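Local coordinates for lectin 2 (Agrocybe aegerita, PDB 4TQM), which probably binds N-acetylglucosamine-bearing glycans through sugar pockets on a seven-bladed beta-propeller, at residues A[247-252]-A[273-278]; A[267-272]-A[318-323]; A[295-300]-A[308-313]. The protein carries 1 engineered substitution. All coordinates share one frame; numbering follows the deposited sequence.

Contact 1 of 3, residues A[247-252]-A[273-278]. With NAG (2-acetamido-2-deoxy-beta-D-glucopyranose), chain F; NAG (2-acetamido-2-deoxy-beta-D-glucopyranose), chain E; GAL (beta-D-galactopyranose), chain B.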
loop_
_atom_site.group_PDB
_atom_site.type_symbol
_atom_site.label_atom_id
_atom_site.label_comp_id
_atom_site.label_asym_id
_atom_site.label_seq_id
_atom_site.Cartn_x
_atom_site.Cartn_y
_atom_site.Cartn_z
ATOM N N GLY A 247 4.028 3.644 -17.987
ATOM C CA GLY A 247 3.734 2.919 -19.210
ATOM C C GLY A 247 4.975 2.483 -19.962
ATOM O O GLY A 247 5.990 2.132 -19.357
ATOM N N LYS A 248 4.889 2.495 -21.289
ATOM C CA LYS A 248 6.009 2.094 -22.131
ATOM C C LYS A 248 7.034 3.214 -22.305
ATOM O O LYS A 248 8.206 3.043 -21.973
ATOM C CB LYS A 248 5.508 1.608 -23.496
ATOM C CG LYS A 248 4.781 0.275 -23.432
ATOM C CD LYS A 248 4.056 -0.039 -24.727
ATOM C CE LYS A 248 3.322 -1.366 -24.626
ATOM N NZ LYS A 248 2.513 -1.655 -25.841
ATOM N N ALA A 249 6.588 4.359 -22.814
ATOM C CA ALA A 249 7.492 5.472 -23.107
ATOM C C ALA A 249 7.752 6.364 -21.897
ATOM O O ALA A 249 8.533 7.314 -21.976
ATOM C CB ALA A 249 6.961 6.304 -24.274
ATOM N N GLY A 250 7.096 6.066 -20.782
ATOM C CA GLY A 250 7.290 6.850 -19.579
ATOM C C GLY A 250 6.058 6.929 -18.705
ATOM O O GLY A 250 5.147 6.108 -18.823
ATOM N N CYS A 251 6.034 7.923 -17.820
ATOM C CA CYS A 251 4.936 8.078 -16.876
ATOM C C CYS A 251 3.823 8.946 -17.447
ATOM O O CYS A 251 4.072 10.048 -17.934
ATOM C CB CYS A 251 5.440 8.682 -15.563
ATOM S SG CYS A 251 6.688 7.685 -14.726
ATOM N N TRP A 252 2.598 8.436 -17.383
ATOM C CA TRP A 252 1.428 9.165 -17.848
ATOM C C TRP A 252 0.566 9.573 -16.662
ATOM O O TRP A 252 0.356 8.789 -15.735
ATOM C CB TRP A 252 0.599 8.309 -18.805
ATOM C CG TRP A 252 1.302 7.923 -20.070
ATOM C CD1 TRP A 252 2.157 6.876 -20.244
ATOM C CD2 TRP A 252 1.181 8.559 -21.348
ATOM N NE1 TRP A 252 2.587 6.827 -21.548
ATOM C CE2 TRP A 252 2.004 7.852 -22.247
ATOM C CE3 TRP A 252 0.465 9.665 -21.819
ATOM C CZ2 TRP A 252 2.129 8.209 -23.588
ATOM C CZ3 TRP A 252 0.591 10.019 -23.153
ATOM C CH2 TRP A 252 1.416 9.295 -24.021
ATOM N N GLY A 273 9.754 3.636 -17.581
ATOM C CA GLY A 273 8.930 2.729 -18.363
ATOM C C GLY A 273 9.693 1.560 -18.962
ATOM O O GLY A 273 10.914 1.477 -18.839
ATOM N N THR A 274 8.974 0.655 -19.620
ATOM C CA THR A 274 9.592 -0.540 -20.187
ATOM C C THR A 274 10.513 -0.236 -21.372
ATOM O O THR A 274 11.397 -1.035 -21.693
ATOM C CB THR A 274 8.538 -1.599 -20.584
ATOM O OG1 THR A 274 7.601 -1.029 -21.506
ATOM C CG2 THR A 274 7.790 -2.091 -19.353
ATOM N N ASP A 275 10.314 0.914 -22.015
ATOM C CA ASP A 275 11.180 1.320 -23.121
ATOM C C ASP A 275 12.598 1.614 -22.640
ATOM O O ASP A 275 13.560 1.473 -23.397
ATOM C CB ASP A 275 10.622 2.545 -23.851
ATOM C CG ASP A 275 9.385 2.226 -24.674
ATOM O OD1 ASP A 275 9.054 1.031 -24.813
ATOM O OD2 ASP A 275 8.748 3.172 -25.188
ATOM N N LYS A 276 12.725 2.029 -21.382
ATOM C CA LYS A 276 14.038 2.325 -20.819
ATOM C C LYS A 276 14.483 1.277 -19.799
ATOM O O LYS A 276 15.211 1.584 -18.853
ATOM C CB LYS A 276 14.084 3.739 -20.228
ATOM C CG LYS A 276 13.973 4.830 -21.287
ATOM C CD LYS A 276 14.363 6.204 -20.762
ATOM C CE LYS A 276 14.483 7.196 -21.914
ATOM N NZ LYS A 276 14.821 8.577 -21.464
ATOM N N GLY A 277 14.038 0.039 -20.003
ATOM C CA GLY A 277 14.554 -1.097 -19.256
ATOM C C GLY A 277 13.859 -1.427 -17.950
ATOM O O GLY A 277 14.233 -2.388 -17.275
ATOM N N TRP A 278 12.850 -0.644 -17.585
ATOM C CA TRP A 278 12.129 -0.888 -16.340
ATOM C C TRP A 278 11.232 -2.123 -16.427
ATOM O O TRP A 278 10.342 -2.203 -17.270
ATOM C CB TRP A 278 11.352 0.362 -15.911
ATOM C CG TRP A 278 12.276 1.483 -15.530
ATOM C CD1 TRP A 278 12.938 2.319 -16.377
ATOM C CD2 TRP A 278 12.665 1.868 -14.203
ATOM N NE1 TRP A 278 13.705 3.208 -15.665
ATOM C CE2 TRP A 278 13.556 2.951 -14.328
ATOM C CE3 TRP A 278 12.338 1.408 -12.925
ATOM C CZ2 TRP A 278 14.125 3.579 -13.221
ATOM C CZ3 TRP A 278 12.908 2.030 -11.827
ATOM C CH2 TRP A 278 13.788 3.105 -11.981
HETATM C C1 NAG F . 19.067 2.966 -17.329
HETATM C C2 NAG F . 17.760 3.225 -16.584
HETATM C C3 NAG F . 16.998 4.377 -17.225
HETATM C C4 NAG F . 17.904 5.600 -17.308
HETATM C C5 NAG F . 19.231 5.254 -17.979
HETATM C C6 NAG F . 20.162 6.461 -17.924
HETATM C C7 NAG F . 16.834 1.343 -15.386
HETATM C C8 NAG F . 15.760 0.299 -15.326
HETATM N N2 NAG F . 16.946 2.024 -16.524
HETATM O O3 NAG F . 15.860 4.680 -16.450
HETATM O O4 NAG F . 17.269 6.636 -18.027
HETATM O O5 NAG F . 19.849 4.145 -17.349
HETATM O O6 NAG F . 21.368 6.166 -18.589
HETATM O O7 NAG F . 17.566 1.541 -14.416
HETATM C C1 NAG E . 0.528 4.301 -25.192
HETATM C C2 NAG E . 0.133 4.332 -23.719
HETATM C C3 NAG E . -1.282 4.886 -23.572
HETATM C C4 NAG E . -1.418 6.222 -24.300
HETATM C C5 NAG E . -0.897 6.139 -25.730
HETATM C C6 NAG E . -0.861 7.525 -26.371
HETATM C C7 NAG E . 1.239 2.646 -22.351
HETATM C C8 NAG E . 1.098 1.340 -21.625
HETATM N N2 NAG E . 0.230 3.000 -23.150
HETATM O O3 NAG E . -1.584 5.065 -22.207
HETATM O O4 NAG E . -2.772 6.620 -24.324
HETATM O O5 NAG E . 0.406 5.596 -25.756
HETATM O O6 NAG E . -0.322 7.439 -27.672
HETATM O O7 NAG E . 2.252 3.327 -22.197
HETATM C C1 GAL B . 3.592 2.639 -28.423
HETATM C C2 GAL B . 3.013 2.607 -27.012
HETATM C C3 GAL B . 2.311 3.922 -26.690
HETATM C C4 GAL B . 3.227 5.098 -27.019
HETATM C C5 GAL B . 3.724 4.975 -28.457
HETATM C C6 GAL B . 4.628 6.138 -28.850
HETATM O O2 GAL B . 2.090 1.544 -26.918
HETATM O O3 GAL B . 1.933 3.950 -25.327
HETATM O O4 GAL B . 4.328 5.102 -26.135
HETATM O O5 GAL B . 4.430 3.762 -28.590
HETATM O O6 GAL B . 5.115 5.935 -30.158
#
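Gly247 and Lys248 offer their carbonyls to the turn that starts at Gly273, and two backbone bonds join the loops there. Thr274 N reaches Gly247 O at 3.3 Å, a weak bond. Asp275 N gives the firmer one to Lys248 O, 3.0 Å long with 155° at the hydrogen. Gly273 carries no side chain, and Gly247 O lies 3.2 Å from its CA. The turn is held from within as well: Gly273 O accepts from Lys276 N and Trp278 N, which arrive from opposite faces of its plane. Around this backbone core the side chains add little polar contact. Asp275 points toward segment 247-252, and its OD2 rests 3.3 Å from Ala249 CA. Thr274 OG1 touches CA and CG of Lys248. The Lys248 chain is extended beyond CG and passes O2 of the galactose, with CD closest; this galactose is joined through its O3 to C1 of the chain E NAG. Lys248 NZ makes a weak bond to galactose O2. Lys248 N donates almost straight to O7 of the chain E NAG, at 2.9 Å and 169°. That sugar lies over a face of the Trp252 ring, offset toward the rim. The second loop holds the chain F NAG. N2 of this sugar donates to Lys276 O at 2.9 Å. Trp278 NE1 donates to its O3 at 2.7 Å, while the methyl C8 sits over a face of the indole. The geometry is consistent with recognition of both sugars partly through their acetamide groups: a backbone N-H meets the carbonyl of one, and a backbone carbonyl meets the N-H of the other. The bonds between the loops bring Lys248 N and the turn carrying Lys276 O together, as would suit a lectin selective for N-acetylated sugars.

Contact 2 of 3, residues A[267-272]-A[318-323]. With NAG (2-acetamido-2-deoxy-beta-D-glucopyranose), chain F.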
loop_
_atom_site.group_PDB
_atom_site.type_symbol
_atom_site.label_atom_id
_atom_site.label_comp_id
_atom_site.label_asym_id
_atom_site.label_seq_id
_atom_site.Cartn_x
_atom_site.Cartn_y
_atom_site.Cartn_z
ATOM N N LEU A 267 1.858 12.573 -21.032
ATOM C CA LEU A 267 3.188 12.040 -20.747
ATOM C C LEU A 267 4.033 13.107 -20.054
ATOM O O LEU A 267 4.390 14.117 -20.661
ATOM C CB LEU A 267 3.869 11.583 -22.039
ATOM C CG LEU A 267 5.253 10.940 -21.919
ATOM C CD1 LEU A 267 5.185 9.679 -21.078
ATOM C CD2 LEU A 267 5.819 10.626 -23.291
ATOM N N VAL A 268 4.352 12.876 -18.782
ATOM C CA VAL A 268 5.012 13.893 -17.967
ATOM C C VAL A 268 6.484 13.590 -17.681
ATOM O O VAL A 268 7.266 14.499 -17.384
ATOM C CB VAL A 268 4.278 14.087 -16.630
ATOM C CG1 VAL A 268 2.880 14.630 -16.872
ATOM C CG2 VAL A 268 4.221 12.773 -15.865
ATOM N N ILE A 269 6.852 12.315 -17.754
ATOM C CA ILE A 269 8.229 11.890 -17.528
ATOM C C ILE A 269 8.627 10.886 -18.594
ATOM O O ILE A 269 7.944 9.878 -18.784
ATOM C CB ILE A 269 8.393 11.210 -16.157
ATOM C CG1 ILE A 269 7.994 12.166 -15.035
ATOM C CG2 ILE A 269 9.825 10.726 -15.969
ATOM C CD1 ILE A 269 7.727 11.483 -13.719
ATOM N N ASN A 270 9.729 11.153 -19.289
ATOM C CA ASN A 270 10.199 10.243 -20.327
ATOM C C ASN A 270 11.123 9.170 -19.764
ATOM O O ASN A 270 12.220 8.949 -20.276
ATOM C CB ASN A 270 10.890 11.017 -21.450
ATOM C CG ASN A 270 9.979 12.044 -22.090
ATOM O OD1 ASN A 270 9.152 11.712 -22.940
ATOM N ND2 ASN A 270 10.121 13.300 -21.681
ATOM N N ASP A 271 10.669 8.506 -18.706
ATOM C CA ASP A 271 11.467 7.484 -18.042
ATOM C C ASP A 271 10.580 6.623 -17.146
ATOM O O ASP A 271 9.361 6.818 -17.099
ATOM C CB ASP A 271 12.575 8.137 -17.216
ATOM C CG ASP A 271 13.854 7.318 -17.200
ATOM O OD1 ASP A 271 13.769 6.071 -17.190
ATOM O OD2 ASP A 271 14.947 7.928 -17.196
ATOM N N PHE A 272 11.207 5.676 -16.447
ATOM C CA PHE A 272 10.528 4.737 -15.544
ATOM C C PHE A 272 9.638 3.716 -16.257
ATOM O O PHE A 272 8.864 3.009 -15.610
ATOM C CB PHE A 272 9.716 5.466 -14.463
ATOM C CG PHE A 272 10.547 6.288 -13.523
ATOM C CD1 PHE A 272 11.372 5.679 -12.589
ATOM C CD2 PHE A 272 10.484 7.673 -13.553
ATOM C CE1 PHE A 272 12.132 6.438 -11.712
ATOM C CE2 PHE A 272 11.237 8.435 -12.676
ATOM C CZ PHE A 272 12.064 7.817 -11.757
ATOM N N GLN A 318 9.944 17.237 -13.400
ATOM C CA GLN A 318 11.271 17.394 -13.976
ATOM C C GLN A 318 11.793 16.023 -14.377
ATOM O O GLN A 318 11.246 15.002 -13.958
ATOM C CB GLN A 318 12.218 18.090 -12.997
ATOM C CG GLN A 318 12.064 19.605 -12.992
ATOM C CD GLN A 318 12.157 20.192 -14.393
ATOM O OE1 GLN A 318 11.140 20.496 -15.023
ATOM N NE2 GLN A 318 13.380 20.343 -14.890
ATOM N N SER A 319 12.835 15.995 -15.202
ATOM C CA SER A 319 13.350 14.732 -15.719
ATOM C C SER A 319 13.944 13.873 -14.608
ATOM O O SER A 319 14.446 14.390 -13.608
ATOM C CB SER A 319 14.388 14.978 -16.817
ATOM O OG SER A 319 15.467 15.760 -16.336
ATOM N N ALA A 320 13.874 12.558 -14.790
ATOM C CA ALA A 320 14.396 11.611 -13.815
ATOM C C ALA A 320 15.922 11.608 -13.799
ATOM O O ALA A 320 16.564 11.750 -14.841
ATOM C CB ALA A 320 13.870 10.219 -14.108
ATOM N N LYS A 321 16.495 11.440 -12.612
ATOM C CA LYS A 321 17.944 11.435 -12.453
ATOM C C LYS A 321 18.351 10.467 -11.351
ATOM O O LYS A 321 17.596 10.236 -10.406
ATOM C CB LYS A 321 18.446 12.841 -12.119
ATOM C CG LYS A 321 18.007 13.332 -10.752
ATOM C CD LYS A 321 18.252 14.818 -10.567
ATOM C CE LYS A 321 17.734 15.270 -9.212
ATOM N NZ LYS A 321 16.382 14.701 -8.938
ATOM N N LEU A 322 19.545 9.898 -11.479
ATOM C CA LEU A 322 20.075 9.002 -10.461
ATOM C C LEU A 322 20.388 9.800 -9.203
ATOM O O LEU A 322 21.156 10.761 -9.251
ATOM C CB LEU A 322 21.336 8.304 -10.974
ATOM C CG LEU A 322 22.078 7.360 -10.026
ATOM C CD1 LEU A 322 21.218 6.160 -9.660
ATOM C CD2 LEU A 322 23.389 6.907 -10.648
ATOM N N VAL A 323 19.786 9.413 -8.082
ATOM C CA VAL A 323 20.038 10.110 -6.827
ATOM C C VAL A 323 20.766 9.234 -5.816
ATOM O O VAL A 323 21.347 9.749 -4.857
ATOM C CB VAL A 323 18.746 10.663 -6.179
ATOM C CG1 VAL A 323 17.963 11.504 -7.181
ATOM C CG2 VAL A 323 17.894 9.529 -5.626
HETATM C C1 NAG F . 19.067 2.966 -17.329
HETATM C C2 NAG F . 17.760 3.225 -16.584
HETATM C C3 NAG F . 16.998 4.377 -17.225
HETATM C C4 NAG F . 17.904 5.600 -17.308
HETATM C C5 NAG F . 19.231 5.254 -17.979
HETATM C C6 NAG F . 20.162 6.461 -17.924
HETATM C C7 NAG F . 16.834 1.343 -15.386
HETATM C C8 NAG F . 15.760 0.299 -15.326
HETATM N N2 NAG F . 16.946 2.024 -16.524
HETATM O O3 NAG F . 15.860 4.680 -16.450
HETATM O O4 NAG F . 17.269 6.636 -18.027
HETATM O O5 NAG F . 19.849 4.145 -17.349
HETATM O O6 NAG F . 21.368 6.166 -18.589
HETATM O O7 NAG F . 17.566 1.541 -14.416
#
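The Phe272 ring and the Asp271 carboxylate are the flat groups here, and Ala320 meets both residues. Ala320 CB comes obliquely to the phenyl ring, 3.5 Å from Phe272 CE2, with CZ only slightly farther. Elsewhere the ring meets the Trp278 indole, their planes about 55° apart, and it touches Cys251, Val298, Tyr307 and Ala309. The first torsion of Phe272 (chi1 -64°) sets CG opposite its carbonyl carbon, and the far end of the ring comes close to Ala320. The Asp271 carboxylate faces the chain F NAG. Its OD1 accepts from O3 of the sugar at 2.6 Å. OD2 accepts from O4 at 2.8 Å. Phe272 N also donates to Asp271 OD1, at 2.7 Å, on the anti side and 16° out of the carboxylate plane. This bond from the next residue's N-H probably steadies the carboxylate for its two-point hold on adjacent sugar hydroxyls. Behind the acid group, Asp271 CB lies 4.0 Å from Ala320 CB. Ile269 makes a looser contact: its CG2 is 4.5 Å from Ala320 CB. No hydrogen bond crosses between the segments, so the direct contact is apolar. It places a sugar-binding aspartate against Ala320, next to strand 321-324 of the neighbouring blade. Residues 267-269 belong to the last strand of one propeller blade, where Val268 and Ile269 form a classic beta bulge opposite Cys251. Segment 318-323 leads into the last strand of the next blade, next to strand 306-309. Ile269 and Phe272 also touch Val298 of strand 297-301, so that these side chains lie between the two blades.

Contact 3 of 3, residues A[295-300]-A[308-313]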
loop_
_atom_site.group_PDB
_atom_site.type_symbol
_atom_site.label_atom_id
_atom_site.label_comp_id
_atom_site.label_asym_id
_atom_site.label_seq_id
_atom_site.Cartn_x
_atom_site.Cartn_y
_atom_site.Cartn_z
ATOM N N ARG A 295 2.984 17.062 -2.397
ATOM C CA ARG A 295 2.935 16.552 -3.766
ATOM C C ARG A 295 3.784 15.294 -3.914
ATOM O O ARG A 295 4.914 15.232 -3.422
ATOM C CB ARG A 295 3.425 17.603 -4.765
ATOM C CG ARG A 295 2.422 18.696 -5.099
ATOM C CD ARG A 295 2.425 19.802 -4.056
ATOM N NE ARG A 295 1.681 20.973 -4.513
ATOM C CZ ARG A 295 1.420 22.034 -3.758
ATOM N NH1 ARG A 295 1.840 22.074 -2.499
ATOM N NH2 ARG A 295 0.736 23.054 -4.258
ATOM N N GLY A 296 3.238 14.298 -4.606
ATOM C CA GLY A 296 3.936 13.045 -4.823
ATOM C C GLY A 296 4.971 13.116 -5.929
ATOM O O GLY A 296 4.690 13.590 -7.035
ATOM N N ASP A 297 6.176 12.646 -5.623
ATOM C CA ASP A 297 7.253 12.576 -6.599
ATOM C C ASP A 297 7.419 11.128 -7.048
ATOM O O ASP A 297 6.979 10.210 -6.356
ATOM C CB ASP A 297 8.553 13.099 -5.987
ATOM C CG ASP A 297 8.387 14.467 -5.344
ATOM O OD1 ASP A 297 8.263 15.462 -6.089
ATOM O OD2 ASP A 297 8.381 14.550 -4.096
ATOM N N VAL A 298 8.042 10.914 -8.203
ATOM C CA VAL A 298 8.213 9.550 -8.703
ATOM C C VAL A 298 9.562 8.978 -8.292
ATOM O O VAL A 298 10.607 9.572 -8.559
ATOM C CB VAL A 298 8.050 9.470 -10.236
ATOM C CG1 VAL A 298 8.301 8.056 -10.720
ATOM C CG2 VAL A 298 6.659 9.934 -10.642
ATOM N N VAL A 299 9.536 7.824 -7.632
ATOM C CA VAL A 299 10.752 7.187 -7.150
ATOM C C VAL A 299 10.879 5.793 -7.738
ATOM O O VAL A 299 9.934 5.015 -7.707
ATOM C CB VAL A 299 10.760 7.078 -5.615
ATOM C CG1 VAL A 299 12.014 6.358 -5.143
ATOM C CG2 VAL A 299 10.658 8.455 -4.991
ATOM N N GLY A 300 12.051 5.470 -8.271
ATOM C CA GLY A 300 12.235 4.175 -8.891
ATOM C C GLY A 300 13.540 3.517 -8.516
ATOM O O GLY A 300 14.592 4.158 -8.493
ATOM N N VAL A 308 14.984 9.473 -9.325
ATOM C CA VAL A 308 13.872 10.283 -8.852
ATOM C C VAL A 308 13.472 11.344 -9.872
ATOM O O VAL A 308 14.327 11.991 -10.477
ATOM C CB VAL A 308 14.220 10.962 -7.509
ATOM C CG1 VAL A 308 13.275 12.106 -7.225
ATOM C CG2 VAL A 308 14.199 9.942 -6.375
ATOM N N ALA A 309 12.166 11.503 -10.071
ATOM C CA ALA A 309 11.642 12.641 -10.809
ATOM C C ALA A 309 10.771 13.489 -9.882
ATOM O O ALA A 309 9.752 13.014 -9.361
ATOM C CB ALA A 309 10.856 12.179 -12.028
ATOM N N LEU A 310 11.187 14.739 -9.678
ATOM C CA LEU A 310 10.502 15.658 -8.771
ATOM C C LEU A 310 9.278 16.318 -9.393
ATOM O O LEU A 310 9.305 16.748 -10.549
ATOM C CB LEU A 310 11.452 16.755 -8.274
ATOM C CG LEU A 310 12.404 16.464 -7.110
ATOM C CD1 LEU A 310 11.854 15.368 -6.211
ATOM C CD2 LEU A 310 13.781 16.097 -7.620
ATOM N N ASN A 311 8.212 16.399 -8.605
ATOM C CA ASN A 311 7.005 17.113 -8.993
ATOM C C ASN A 311 7.259 18.615 -8.929
ATOM O O ASN A 311 7.816 19.110 -7.949
ATOM C CB ASN A 311 5.862 16.733 -8.050
ATOM C CG ASN A 311 4.498 17.150 -8.570
ATOM O OD1 ASN A 311 4.324 18.245 -9.109
ATOM N ND2 ASN A 311 3.515 16.272 -8.403
ATOM N N ASN A 312 6.856 19.337 -9.969
ATOM C CA ASN A 312 6.982 20.791 -9.974
ATOM C C ASN A 312 5.971 21.445 -9.038
ATOM O O ASN A 312 6.075 22.635 -8.731
ATOM C CB ASN A 312 6.820 21.347 -11.392
ATOM C CG ASN A 312 7.972 20.970 -12.303
ATOM O OD1 ASN A 312 9.132 20.972 -11.891
ATOM N ND2 ASN A 312 7.656 20.642 -13.549
ATOM N N GLY A 313 4.992 20.664 -8.595
ATOM C CA GLY A 313 3.981 21.153 -7.677
ATOM C C GLY A 313 2.588 21.172 -8.276
ATOM O O GLY A 313 1.604 21.378 -7.564
HETATM O O HOH W 1 7.839 17.957 -5.356
#
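The beta hairpin of strands 297-301 and 306-309 supplies this contact, at the end away from its connecting turn. Val298 and Ala309 form an antiparallel hydrogen-bonded pair. Val298 N donates to Ala309 O, and Ala309 N returns a bond to Val298 O, each at 2.9 Å. Val299 and Val308 form the next pair, non-hydrogen-bonded. Their side chains lie side by side and point the same way, with the two CG2 atoms 4.1 Å apart. Beyond the two bridged pairs, side chains take over. Asp297 OD1 uses its anti lone pair to accept from Asn311 N, 2.7 Å away and nearly straight at 170°. A water donates to the same OD1 and to Asn311 O. Asp297 OD2 is bonded to Leu290 N, so both carboxylate oxygens are engaged. The Asn311 amide stands 80° from the Asp297 carboxylate. With CG anti to its own N (chi1 -166°), ND2 reaches Gly296 O at 3.2 Å; the acceptor lies in the amide plane. ND2 also bonds Leu235 O in the preceding blade. Asn311 OD1 accepts from Gly313 N at 2.6 Å, which makes an Asx turn. Arg295 bends at its second torsion, and its NE donates to Gly313 O at 3.1 Å, tilted from the guanidinium plane. Its NH1 bonds Asn293 O. The buried aspartate and asparagine thus tie the loops that flank the hairpin. The antiparallel hairpin is that of the two middle strands of a four-stranded propeller blade, here within an FG-GAP-like repeat.

Contacts 1 and 2 both touch the chain F NAG, and their centres lie 10 Å apart. Contact 1 supplies Lys276 and Trp278, contact 2 supplies Asp271, and Asn303 N also bonds this sugar. The two are also joined directly: Lys276 NZ bonds Asn270 O, and Cys251 N pairs with Ile269 O. Contact 3 lies 9 Å from contact 2, centre to centre, and belongs to the same sheet as segment 318-323. Lys321 O pairs with Val308 N there, and Gln318 N with Leu310 O. The Ala309 side chain is still about 10 Å from a bound NAG. Contacts 1 and 3, whose centres are 16 Å apart, meet where Trp278 packs on Gly300.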